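Local coordinates for carboxypeptidase Y inhibitor (Saccharomyces cerevisiae, PDB 1WPX), which acts as a specific and potent inhibitor of carboxypeptidase Y and belongs to the phosphatidylethanolamine-binding protein family, at residues Q65-K70 and T132-S137; D117-N122 and E138-G143. One frame throughout, in Å; residues are numbered along the deposited sequence.

Both contacts use strand 134-140, which lies between strand 63-69 on one flank and strand 110-120 on the other in the same antiparallel sheet. Contact 1 is the more buried and regular of the two, with five main-chain bonds and a face of phenylalanines, whereas contact 2 is a surface contact with two bonds, antiparallel strands that splay apart, and leucine side chains packed on Phe139 and Asn140. They meet at Ser137, whose OG probably hydrogen-bonds Asn122 N across 2.6 Å, and where Phe66 CB packs on Phe139 CZ. In contact 1 the chain of another protein reaches five residues, among them Gln65, Thr67, Phe134 and Ala136; in contact 2 such packing involves Glu138.

Contact 1: residues Q65-K70 and T132-S137; sequences QFTFNK and TEFFAS
This is a regular antiparallel strand pairing that joins strands 63-69 and 134-140, neighbours in the main sheet of the phosphatidylethanolamine-binding protein fold. The strands run at 177°, and Phe66 with Ser137 and Phe68 with Phe135 are hydrogen-bonded pairs, each bonded in both directions. The straightest bond runs from Phe66 N to Ser137 O (2.7 Å, 177° at the hydrogen). Beyond the strand ends Lys70 N adds a fifth bond to Glu133 O at 2.8 Å, approaching from above the carbonyl plane. One face carries Phe66, Phe68, Phe135 and Ser137. Phe135 holds CG between its backbone N and carbonyl carbon (chi1 69°), which brings its ring back against the partner strand, where one face receives Phe68 CB, 3.7 Å from the ring centroid. The Phe68 and Phe135 rings are tilted only slightly against each other but displaced so far that they scarcely overlap, and Glu133 CB meets the edge of the Phe68 ring at CE1, 3.5 Å away. Pro84 touches both rings. On the reverse face Thr67 CG2 lies 3.7 Å from Phe134 CE1, and Ala136 CB sits 3.4 Å from Thr67 OG1. Here the chain of another protein packs against Thr67, Phe134 and Ala136, and hydrogen-bonds Gln65 NE2 through its backbone. Five main-chain bonds hold the register, and the two faces differ in what they meet: aromatic packing within the inhibitor on the one, the chain of another protein on the other.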
ATOM      1  N   GLN B  65     -14.587 -14.386  -7.063  1.00 35.20           N
ATOM      2  CA  GLN B  65     -13.629 -15.434  -6.741  1.00 33.18           C
ATOM      3  C   GLN B  65     -13.625 -15.560  -5.236  1.00 31.94           C
ATOM      4  O   GLN B  65     -13.694 -14.558  -4.531  1.00 32.34           O
ATOM      5  CB  GLN B  65     -12.212 -15.096  -7.208  1.00 32.88           C
ATOM      6  CG  GLN B  65     -11.190 -16.160  -6.781  1.00 32.91           C
ATOM      7  CD  GLN B  65      -9.750 -15.759  -7.044  1.00 33.98           C
ATOM      8  OE1 GLN B  65      -9.282 -14.735  -6.553  1.00 34.16           O
ATOM      9  NE2 GLN B  65      -9.037 -16.575  -7.812  1.00 32.52           N
ATOM     10  N   PHE B  66     -13.548 -16.790  -4.745  1.00 31.94           N
ATOM     11  CA  PHE B  66     -13.528 -17.033  -3.309  1.00 31.29           C
ATOM     12  C   PHE B  66     -12.227 -17.717  -2.930  1.00 30.46           C
ATOM     13  O   PHE B  66     -11.855 -18.730  -3.508  1.00 29.66           O
ATOM     14  CB  PHE B  66     -14.712 -17.907  -2.899  1.00 31.76           C
ATOM     15  CG  PHE B  66     -14.735 -18.256  -1.436  1.00 34.92           C
ATOM     16  CD1 PHE B  66     -14.741 -17.260  -0.466  1.00 35.42           C
ATOM     17  CD2 PHE B  66     -14.762 -19.585  -1.027  1.00 36.72           C
ATOM     18  CE1 PHE B  66     -14.774 -17.580   0.891  1.00 35.92           C
ATOM     19  CE2 PHE B  66     -14.796 -19.916   0.330  1.00 38.00           C
ATOM     20  CZ  PHE B  66     -14.801 -18.911   1.289  1.00 37.56           C
ATOM     21  N   THR B  67     -11.516 -17.135  -1.978  1.00 30.23           N
ATOM     22  CA  THR B  67     -10.274 -17.722  -1.526  1.00 31.74           C
ATOM     23  C   THR B  67     -10.498 -18.189  -0.105  1.00 34.17           C
ATOM     24  O   THR B  67     -10.784 -17.393   0.789  1.00 32.21           O
ATOM     25  CB  THR B  67      -9.109 -16.709  -1.558  1.00 30.83           C
ATOM     26  OG1 THR B  67      -8.715 -16.481  -2.913  1.00 32.90           O
ATOM     27  CG2 THR B  67      -7.917 -17.234  -0.786  1.00 29.07           C
ATOM     28  N   PHE B  68     -10.406 -19.494   0.093  1.00 38.39           N
ATOM     29  CA  PHE B  68     -10.579 -20.043   1.421  1.00 43.85           C
ATOM     30  C   PHE B  68      -9.202 -20.290   2.009  1.00 47.85           C
ATOM     31  O   PHE B  68      -8.291 -20.766   1.324  1.00 45.80           O
ATOM     32  CB  PHE B  68     -11.384 -21.346   1.375  1.00 41.76           C
ATOM     33  CG  PHE B  68     -11.365 -22.110   2.667  1.00 41.75           C
ATOM     34  CD1 PHE B  68     -10.445 -23.137   2.871  1.00 40.76           C
ATOM     35  CD2 PHE B  68     -12.245 -21.784   3.698  1.00 42.45           C
ATOM     36  CE1 PHE B  68     -10.399 -23.826   4.083  1.00 40.90           C
ATOM     37  CE2 PHE B  68     -12.208 -22.469   4.920  1.00 41.79           C
ATOM     38  CZ  PHE B  68     -11.284 -23.490   5.111  1.00 40.66           C
ATOM     39  N   ASN B  69      -9.053 -19.940   3.280  1.00 54.18           N
ATOM     40  CA  ASN B  69      -7.792 -20.129   3.978  1.00 60.52           C
ATOM     41  C   ASN B  69      -8.077 -20.670   5.367  1.00 63.77           C
ATOM     42  O   ASN B  69      -8.470 -19.916   6.260  1.00 63.88           O
ATOM     43  CB  ASN B  69      -7.041 -18.803   4.088  1.00 62.67           C
ATOM     44  CG  ASN B  69      -5.725 -18.946   4.819  1.00 66.72           C
ATOM     45  OD1 ASN B  69      -4.883 -19.762   4.441  1.00 69.68           O
ATOM     46  ND2 ASN B  69      -5.537 -18.152   5.870  1.00 68.96           N
ATOM     47  N   LYS B  70      -7.904 -21.978   5.541  1.00 67.26           N
ATOM     48  CA  LYS B  70      -8.139 -22.596   6.841  1.00 71.14           C
ATOM     49  C   LYS B  70      -7.092 -22.060   7.799  1.00 72.65           C
ATOM     50  O   LYS B  70      -6.011 -22.633   7.946  1.00 74.34           O
ATOM     51  CB  LYS B  70      -8.027 -24.118   6.746  1.00 72.74           C
ATOM     52  CG  LYS B  70      -8.040 -24.822   8.096  1.00 74.85           C
ATOM     53  CD  LYS B  70      -7.992 -26.330   7.923  1.00 77.85           C
ATOM     54  CE  LYS B  70      -7.604 -27.020   9.218  1.00 79.74           C
ATOM     55  NZ  LYS B  70      -6.219 -26.643   9.629  1.00 80.55           N
ATOM     56  N   THR B 132      -3.959 -25.375   7.054  1.00 70.96           N
ATOM     57  CA  THR B 132      -3.454 -26.333   6.074  1.00 70.33           C
ATOM     58  C   THR B 132      -4.278 -26.309   4.782  1.00 69.39           C
ATOM     59  O   THR B 132      -3.751 -26.542   3.690  1.00 69.95           O
ATOM     60  CB  THR B 132      -3.450 -27.772   6.653  1.00 70.53           C
ATOM     61  OG1 THR B 132      -3.120 -28.704   5.615  1.00 70.71           O
ATOM     62  CG2 THR B 132      -4.811 -28.120   7.247  1.00 70.37           C
ATOM     63  N   GLU B 133      -5.569 -26.021   4.911  1.00 66.98           N
ATOM     64  CA  GLU B 133      -6.452 -25.961   3.755  1.00 63.41           C
ATOM     65  C   GLU B 133      -6.373 -24.576   3.118  1.00 59.52           C
ATOM     66  O   GLU B 133      -6.347 -23.551   3.811  1.00 57.57           O
ATOM     67  CB  GLU B 133      -7.895 -26.251   4.178  1.00 66.54           C
ATOM     68  CG  GLU B 133      -8.099 -27.599   4.835  1.00 70.18           C
ATOM     69  CD  GLU B 133      -8.059 -28.738   3.844  1.00 72.67           C
ATOM     70  OE1 GLU B 133      -7.137 -28.757   3.002  1.00 74.63           O
ATOM     71  OE2 GLU B 133      -8.945 -29.616   3.907  1.00 73.14           O
ATOM     72  N   PHE B 134      -6.334 -24.554   1.792  1.00 54.43           N
ATOM     73  CA  PHE B 134      -6.266 -23.305   1.055  1.00 49.85           C
ATOM     74  C   PHE B 134      -6.647 -23.524  -0.399  1.00 47.56           C
ATOM     75  O   PHE B 134      -6.267 -24.528  -1.000  1.00 47.97           O
ATOM     76  CB  PHE B 134      -4.848 -22.725   1.106  1.00 47.80           C
ATOM     77  CG  PHE B 134      -4.642 -21.556   0.178  1.00 44.78           C
ATOM     78  CD1 PHE B 134      -4.936 -20.258   0.593  1.00 44.11           C
ATOM     79  CD2 PHE B 134      -4.220 -21.762  -1.136  1.00 42.43           C
ATOM     80  CE1 PHE B 134      -4.818 -19.183  -0.288  1.00 42.80           C
ATOM     81  CE2 PHE B 134      -4.101 -20.699  -2.021  1.00 42.01           C
ATOM     82  CZ  PHE B 134      -4.401 -19.405  -1.598  1.00 42.04           C
ATOM     83  N   PHE B 135      -7.393 -22.578  -0.960  1.00 44.16           N
ATOM     84  CA  PHE B 135      -7.783 -22.648  -2.361  1.00 40.97           C
ATOM     85  C   PHE B 135      -8.515 -21.398  -2.804  1.00 40.04           C
ATOM     86  O   PHE B 135      -9.233 -20.766  -2.027  1.00 40.57           O
ATOM     87  CB  PHE B 135      -8.651 -23.885  -2.640  1.00 39.20           C
ATOM     88  CG  PHE B 135     -10.025 -23.834  -2.024  1.00 36.36           C
ATOM     89  CD1 PHE B 135     -11.016 -23.020  -2.559  1.00 35.60           C
ATOM     90  CD2 PHE B 135     -10.327 -24.610  -0.908  1.00 35.78           C
ATOM     91  CE1 PHE B 135     -12.287 -22.978  -1.994  1.00 36.40           C
ATOM     92  CE2 PHE B 135     -11.592 -24.577  -0.336  1.00 34.94           C
ATOM     93  CZ  PHE B 135     -12.576 -23.760  -0.880  1.00 36.05           C
ATOM     94  N   ALA B 136      -8.310 -21.041  -4.063  1.00 37.44           N
ATOM     95  CA  ALA B 136      -8.955 -19.890  -4.653  1.00 37.15           C
ATOM     96  C   ALA B 136      -9.780 -20.461  -5.790  1.00 37.96           C
ATOM     97  O   ALA B 136      -9.261 -21.203  -6.617  1.00 38.37           O
ATOM     98  CB  ALA B 136      -7.921 -18.920  -5.189  1.00 36.86           C
ATOM     99  N   SER B 137     -11.063 -20.126  -5.829  1.00 38.69           N
ATOM    100  CA  SER B 137     -11.926 -20.634  -6.876  1.00 38.05           C
ATOM    101  C   SER B 137     -13.017 -19.671  -7.296  1.00 38.59           C
ATOM    102  O   SER B 137     -13.498 -18.863  -6.508  1.00 36.95           O
ATOM    103  CB  SER B 137     -12.573 -21.948  -6.428  1.00 39.42           C
ATOM    104  OG  SER B 137     -13.550 -22.377  -7.368  1.00 37.54           O
TER

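Contact 2: residues D117-N122 and E138-G143; sequences DLKLLN and EFNTKG
Asn140 N donates to Lys119 O at 2.7 Å, almost exactly along the C=O axis, and Leu121 N reaches Glu138 O at 3.2 Å in a longer but nearly straight bond lying in the carbonyl plane. Both are main-chain bonds, and they flank the non-hydrogen-bonded pair Leu120 and Phe139. The short strands 118-120 and 138-140 are antiparallel in their pairing but strongly splayed, at 126°. Just before this pairing strand 110-120 turns a corner at Asp117, where Asp117 and Leu118 both face Phe90 in a G1 beta bulge; Asp117 takes the positive phi of that motif (57°), and its OD2 is hydrogen-bonded to Ser177 OG. Outside the bonds, Phe139 and Leu120 run side by side, with Leu120 CD2 3.6 Å from Phe139 CE1. Leu118 comes in roughly perpendicular to Phe139, its CD2 4.1 Å from Phe139 CB. The Phe139 ring also touches Phe64 and Phe66, so an alanine here would probably loosen the packing of Leu120 and of strand 63-69 by removing the ring they share. At the more exposed side Leu121 CD2 lies across Asn140 CB at 3.8 Å, while Lys119 runs alongside Asn140, placing its CG 3.8 Å from that same CB.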
ATOM      1  N   ASP B 117     -27.862 -20.943  -5.337  1.00 34.10           N
ATOM      2  CA  ASP B 117     -27.515 -22.269  -5.822  1.00 34.49           C
ATOM      3  C   ASP B 117     -26.249 -22.215  -6.674  1.00 35.38           C
ATOM      4  O   ASP B 117     -26.192 -22.789  -7.761  1.00 34.01           O
ATOM      5  CB  ASP B 117     -28.670 -22.852  -6.635  1.00 33.68           C
ATOM      6  CG  ASP B 117     -30.020 -22.619  -5.979  1.00 35.49           C
ATOM      7  OD1 ASP B 117     -30.172 -22.937  -4.777  1.00 33.76           O
ATOM      8  OD2 ASP B 117     -30.933 -22.117  -6.674  1.00 35.31           O
ATOM      9  N   LEU B 118     -25.244 -21.510  -6.160  1.00 35.82           N
ATOM     10  CA  LEU B 118     -23.955 -21.363  -6.824  1.00 36.57           C
ATOM     11  C   LEU B 118     -23.007 -22.392  -6.242  1.00 37.60           C
ATOM     12  O   LEU B 118     -22.986 -22.594  -5.030  1.00 37.92           O
ATOM     13  CB  LEU B 118     -23.371 -19.976  -6.552  1.00 37.39           C
ATOM     14  CG  LEU B 118     -23.876 -18.753  -7.310  1.00 39.00           C
ATOM     15  CD1 LEU B 118     -23.539 -17.491  -6.530  1.00 39.24           C
ATOM     16  CD2 LEU B 118     -23.245 -18.725  -8.694  1.00 38.83           C
ATOM     17  N   LYS B 119     -22.222 -23.048  -7.087  1.00 38.55           N
ATOM     18  CA  LYS B 119     -21.267 -24.018  -6.580  1.00 40.40           C
ATOM     19  C   LYS B 119     -19.862 -23.645  -7.043  1.00 41.18           C
ATOM     20  O   LYS B 119     -19.679 -23.019  -8.091  1.00 41.17           O
ATOM     21  CB  LYS B 119     -21.633 -25.441  -7.025  1.00 41.20           C
ATOM     22  CG  LYS B 119     -21.625 -25.667  -8.517  1.00 48.19           C
ATOM     23  CD  LYS B 119     -21.803 -27.145  -8.848  1.00 53.04           C
ATOM     24  CE  LYS B 119     -22.017 -27.378 -10.354  1.00 56.45           C
ATOM     25  NZ  LYS B 119     -23.323 -26.839 -10.885  1.00 57.18           N
ATOM     26  N   LEU B 120     -18.871 -24.012  -6.244  1.00 41.43           N
ATOM     27  CA  LEU B 120     -17.487 -23.709  -6.558  1.00 43.95           C
ATOM     28  C   LEU B 120     -16.885 -24.643  -7.607  1.00 46.84           C
ATOM     29  O   LEU B 120     -17.119 -25.849  -7.580  1.00 47.43           O
ATOM     30  CB  LEU B 120     -16.652 -23.781  -5.278  1.00 41.77           C
ATOM     31  CG  LEU B 120     -16.851 -22.646  -4.272  1.00 41.64           C
ATOM     32  CD1 LEU B 120     -16.396 -23.063  -2.876  1.00 37.77           C
ATOM     33  CD2 LEU B 120     -16.081 -21.429  -4.764  1.00 41.57           C
ATOM     34  N   LEU B 121     -16.122 -24.080  -8.540  1.00 49.71           N
ATOM     35  CA  LEU B 121     -15.447 -24.884  -9.551  1.00 52.81           C
ATOM     36  C   LEU B 121     -14.355 -25.640  -8.798  1.00 56.33           C
ATOM     37  O   LEU B 121     -14.073 -26.801  -9.079  1.00 58.18           O
ATOM     38  CB  LEU B 121     -14.796 -23.996 -10.611  1.00 50.89           C
ATOM     39  CG  LEU B 121     -15.702 -23.208 -11.558  1.00 51.29           C
ATOM     40  CD1 LEU B 121     -14.888 -22.138 -12.266  1.00 50.74           C
ATOM     41  CD2 LEU B 121     -16.342 -24.148 -12.566  1.00 50.18           C
ATOM     42  N   ASN B 122     -13.756 -24.960  -7.825  1.00 60.73           N
ATOM     43  CA  ASN B 122     -12.687 -25.520  -7.003  1.00 64.74           C
ATOM     44  C   ASN B 122     -11.569 -26.089  -7.869  1.00 65.75           C
ATOM     45  O   ASN B 122     -10.854 -25.343  -8.541  1.00 66.74           O
ATOM     46  CB  ASN B 122     -13.238 -26.610  -6.074  1.00 68.30           C
ATOM     47  CG  ASN B 122     -12.189 -27.129  -5.090  1.00 71.88           C
ATOM     48  OD1 ASN B 122     -11.177 -27.714  -5.490  1.00 73.75           O
ATOM     49  ND2 ASN B 122     -12.429 -26.912  -3.796  1.00 71.06           N
ATOM     50  N   GLU B 138     -13.402 -19.771  -8.561  1.00 41.41           N
ATOM     51  CA  GLU B 138     -14.469 -18.952  -9.101  1.00 43.86           C
ATOM     52  C   GLU B 138     -15.728 -19.797  -8.977  1.00 43.73           C
ATOM     53  O   GLU B 138     -15.663 -20.956  -8.565  1.00 42.34           O
ATOM     54  CB  GLU B 138     -14.194 -18.620 -10.560  1.00 45.95           C
ATOM     55  CG  GLU B 138     -12.901 -17.862 -10.752  1.00 53.04           C
ATOM     56  CD  GLU B 138     -12.733 -17.364 -12.166  1.00 57.38           C
ATOM     57  OE1 GLU B 138     -12.737 -18.208 -13.092  1.00 57.88           O
ATOM     58  OE2 GLU B 138     -12.598 -16.130 -12.345  1.00 60.12           O
ATOM     59  N   PHE B 139     -16.870 -19.230  -9.329  1.00 43.68           N
ATOM     60  CA  PHE B 139     -18.107 -19.975  -9.215  1.00 44.60           C
ATOM     61  C   PHE B 139     -18.568 -20.566 -10.532  1.00 45.75           C
ATOM     62  O   PHE B 139     -18.215 -20.078 -11.608  1.00 45.16           O
ATOM     63  CB  PHE B 139     -19.197 -19.073  -8.648  1.00 43.90           C
ATOM     64  CG  PHE B 139     -18.903 -18.588  -7.272  1.00 45.26           C
ATOM     65  CD1 PHE B 139     -19.077 -19.425  -6.178  1.00 45.32           C
ATOM     66  CD2 PHE B 139     -18.394 -17.311  -7.067  1.00 46.42           C
ATOM     67  CE1 PHE B 139     -18.745 -19.001  -4.896  1.00 47.43           C
ATOM     68  CE2 PHE B 139     -18.056 -16.877  -5.789  1.00 47.62           C
ATOM     69  CZ  PHE B 139     -18.232 -17.725  -4.700  1.00 47.20           C
ATOM     70  N   ASN B 140     -19.334 -21.646 -10.434  1.00 46.75           N
ATOM     71  CA  ASN B 140     -19.893 -22.276 -11.611  1.00 47.82           C
ATOM     72  C   ASN B 140     -21.282 -21.663 -11.707  1.00 48.93           C
ATOM     73  O   ASN B 140     -22.176 -21.975 -10.909  1.00 49.00           O
ATOM     74  CB  ASN B 140     -19.987 -23.785 -11.432  1.00 49.68           C
ATOM     75  CG  ASN B 140     -20.448 -24.484 -12.689  1.00 50.13           C
ATOM     76  OD1 ASN B 140     -20.462 -25.710 -12.762  1.00 50.11           O
ATOM     77  ND2 ASN B 140     -20.832 -23.702 -13.693  1.00 51.87           N
ATOM     78  N   THR B 141     -21.438 -20.768 -12.677  1.00 49.39           N
ATOM     79  CA  THR B 141     -22.681 -20.042 -12.900  1.00 49.70           C
ATOM     80  C   THR B 141     -23.827 -20.880 -13.479  1.00 49.10           C
ATOM     81  O   THR B 141     -24.991 -20.509 -13.348  1.00 47.42           O
ATOM     82  CB  THR B 141     -22.419 -18.846 -13.836  1.00 50.52           C
ATOM     83  OG1 THR B 141     -23.554 -17.977 -13.835  1.00 53.72           O
ATOM     84  CG2 THR B 141     -22.156 -19.332 -15.267  1.00 50.57           C
ATOM     85  N   LYS B 142     -23.490 -22.004 -14.108  1.00 49.66           N
ATOM     86  CA  LYS B 142     -24.473 -22.894 -14.727  1.00 51.10           C
ATOM     87  C   LYS B 142     -25.814 -23.069 -14.007  1.00 51.07           C
ATOM     88  O   LYS B 142     -26.778 -22.339 -14.264  1.00 52.98           O
ATOM     89  CB  LYS B 142     -23.863 -24.281 -14.950  1.00 53.35           C
ATOM     90  CG  LYS B 142     -22.740 -24.323 -15.962  1.00 55.61           C
ATOM     91  CD  LYS B 142     -23.183 -23.764 -17.298  1.00 58.82           C
ATOM     92  CE  LYS B 142     -22.004 -23.653 -18.253  1.00 60.88           C
ATOM     93  NZ  LYS B 142     -22.356 -22.889 -19.486  1.00 61.67           N
ATOM     94  N   GLY B 143     -25.876 -24.047 -13.110  1.00 48.53           N
ATOM     95  CA  GLY B 143     -27.121 -24.318 -12.412  1.00 46.49           C
ATOM     96  C   GLY B 143     -27.595 -23.334 -11.360  1.00 44.50           C
ATOM     97  O   GLY B 143     -28.353 -23.713 -10.469  1.00 43.75           O
TER